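Local structure of Baccell_00875 (Bacteroides cellulosilyticus DSM 14838, 5NO8) at residues A[243-248]-A[579-584]. The protein is a polysaccharide lyase that probably removes the rhamnose caps of complex arabinogalactan proteins by cleaving the link between L-rhamnose and glucuronic acid. Numbering follows the deposited sequence.
Sequences NGNDDF and NGFQPS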
loop_
_atom_site.group_PDB
_atom_site.type_symbol
_atom_site.label_atom_id
_atom_site.label_comp_id
_atom_site.label_asym_id
_atom_site.label_seq_id
_atom_site.Cartn_x
_atom_site.Cartn_y
_atom_site.Cartn_z
ATOM N N ASN A 243 9.489 5.292 19.910
ATOM C CA ASN A 243 9.417 3.865 20.256
ATOM C C ASN A 243 8.258 3.098 19.678
ATOM O O ASN A 243 8.038 1.958 20.050
ATOM C CB ASN A 243 9.449 3.727 21.775
ATOM C CG ASN A 243 10.828 3.960 22.336
ATOM O OD1 ASN A 243 11.838 3.550 21.743
ATOM N ND2 ASN A 243 10.890 4.626 23.487
ATOM N N GLY A 244 7.514 3.681 18.750
ATOM C CA GLY A 244 6.417 2.956 18.089
ATOM C C GLY A 244 5.238 3.889 17.901
ATOM O O GLY A 244 5.329 5.068 18.248
ATOM N N ASN A 245 4.146 3.357 17.367
ATOM C CA ASN A 245 3.017 4.197 16.950
ATOM C C ASN A 245 2.425 5.053 18.065
ATOM O O ASN A 245 2.134 6.231 17.848
ATOM C CB ASN A 245 1.942 3.363 16.258
ATOM C CG ASN A 245 2.445 2.716 14.972
ATOM O OD1 ASN A 245 3.169 3.322 14.183
ATOM N ND2 ASN A 245 2.077 1.459 14.770
ATOM N N ASP A 246 2.256 4.492 19.260
ATOM C CA ASP A 246 1.698 5.264 20.378
ATOM C C ASP A 246 2.609 6.386 20.806
ATOM O O ASP A 246 2.154 7.466 21.139
ATOM C CB ASP A 246 1.416 4.370 21.607
ATOM C CG ASP A 246 0.178 3.522 21.461
ATOM O OD1 ASP A 246 -0.692 3.827 20.607
ATOM O OD2 ASP A 246 0.058 2.536 22.240
ATOM N N ASP A 247 3.906 6.098 20.863
ATOM C CA ASP A 247 4.889 7.074 21.267
ATOM C C ASP A 247 4.982 8.169 20.200
ATOM O O ASP A 247 5.042 9.355 20.531
ATOM C CB ASP A 247 6.234 6.385 21.453
ATOM C CG ASP A 247 7.273 7.268 22.116
ATOM O OD1 ASP A 247 6.926 8.027 23.033
ATOM O OD2 ASP A 247 8.461 7.185 21.734
ATOM N N PHE A 248 4.960 7.760 18.933
ATOM C CA PHE A 248 4.916 8.732 17.811
ATOM C C PHE A 248 3.727 9.678 17.957
ATOM O O PHE A 248 3.887 10.900 17.932
ATOM C CB PHE A 248 4.857 8.030 16.464
ATOM C CG PHE A 248 4.675 8.980 15.303
ATOM C CD1 PHE A 248 5.753 9.725 14.812
ATOM C CD2 PHE A 248 3.436 9.137 14.707
ATOM C CE1 PHE A 248 5.597 10.603 13.753
ATOM C CE2 PHE A 248 3.251 10.044 13.655
ATOM C CZ PHE A 248 4.339 10.767 13.168
ATOM N N ASN A 579 2.094 -1.007 7.392
ATOM C CA ASN A 579 0.797 -0.321 7.344
ATOM C C ASN A 579 0.805 0.949 8.173
ATOM O O ASN A 579 1.214 0.957 9.356
ATOM C CB ASN A 579 -0.300 -1.192 7.943
ATOM C CG ASN A 579 -0.646 -2.389 7.098
ATOM O OD1 ASN A 579 0.042 -2.748 6.154
ATOM N ND2 ASN A 579 -1.723 -3.042 7.472
ATOM N N GLY A 580 0.248 2.012 7.594
ATOM C CA GLY A 580 0.100 3.257 8.312
ATOM C C GLY A 580 -1.278 3.396 8.946
ATOM O O GLY A 580 -2.140 2.497 8.818
ATOM N N PHE A 581 -1.483 4.515 9.644
ATOM C CA PHE A 581 -2.774 4.836 10.273
ATOM C C PHE A 581 -3.312 6.172 9.778
ATOM O O PHE A 581 -4.152 6.790 10.454
ATOM C CB PHE A 581 -2.685 4.784 11.807
ATOM C CG PHE A 581 -1.629 5.683 12.383
ATOM C CD1 PHE A 581 -1.888 7.024 12.643
ATOM C CD2 PHE A 581 -0.354 5.182 12.653
ATOM C CE1 PHE A 581 -0.897 7.851 13.165
ATOM C CE2 PHE A 581 0.633 6.011 13.163
ATOM C CZ PHE A 581 0.365 7.338 13.396
ATOM N N GLN A 582 -2.874 6.598 8.590
ATOM C CA GLN A 582 -3.284 7.888 8.047
ATOM C C GLN A 582 -4.813 7.930 7.865
ATOM O O GLN A 582 -5.435 6.896 7.519
ATOM C CB GLN A 582 -2.659 8.160 6.691
ATOM C CG GLN A 582 -1.145 8.189 6.648
ATOM C CD GLN A 582 -0.537 6.859 6.315
ATOM O OE1 GLN A 582 -1.049 5.811 6.757
ATOM N NE2 GLN A 582 0.540 6.867 5.533
ATOM N N PRO A 583 -5.429 9.092 8.046
ATOM C CA PRO A 583 -6.922 9.151 7.956
ATOM C C PRO A 583 -7.436 9.301 6.524
ATOM O O PRO A 583 -8.012 10.336 6.148
ATOM C CB PRO A 583 -7.256 10.358 8.825
ATOM C CG PRO A 583 -6.074 11.266 8.623
ATOM C CD PRO A 583 -4.888 10.349 8.599
ATOM N N SER A 584 -7.183 8.259 5.736
ATOM C CA SER A 584 -7.573 8.167 4.337
ATOM C C SER A 584 -7.904 6.708 4.050
ATOM O O SER A 584 -7.177 5.820 4.450
ATOM C CB SER A 584 -6.432 8.593 3.419
ATOM O OG SER A 584 -6.743 8.357 2.052
HETATM O O HOH W 1 2.119 2.794 11.797
#
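Phe581 meets Phe248 and Asn245 in a small contact, part aromatic and part polar, between the start of helix 245-254 and the loop that follows helix 562-576. The helix comes directly after strand 232-242 of the large antiparallel sheet, so the contact joins the beta-sheet part of the chain to its helical part. Only 125 Å² is buried between the segments, and no direct hydrogen bond crosses. Phe581 reaches over from the loop, and the edge of its ring does the touching. Phe581 CZ lies 3.8 Å from Phe248 CD2, which sits in the plane of the Phe581 ring. Phe581 CE2 lies 3.8 Å from Asn245 OD1, also at the ring edge. The Asn245 amide is turned 73° from the ring plane. Phe248 CG is anti to the backbone N (chi1 174°), and the ring extends from the first helical turn toward the loop. Tyr175 packs edge-to-face with the Phe248 ring. Arg249 makes a cation-pi contact with Phe581. One water bridges the Asn245 amide oxygen and the backbone O of Asn579. It lies 2.7 Å from Asn245 OD1 and 3.2 Å from Asn579 O, and has more acceptors in reach than protons to give. Asn245 OD1 also accepts a hydrogen bond from Asn177 of strand 175-180, which ties the amide to the sheet. Replacing Phe581 by an alanine would probably open a gap beside Phe248 and Asn245 and leave Arg249 without its aromatic partner. The helix begins with Gly244 at the N-cap position, and the Phe248 N to Gly244 O bond of 2.8 Å closes its first turn. This is plain packing of a helix N-terminus against a loop, at the junction of beta-sheet and helical regions in a multidomain polysaccharide lyase.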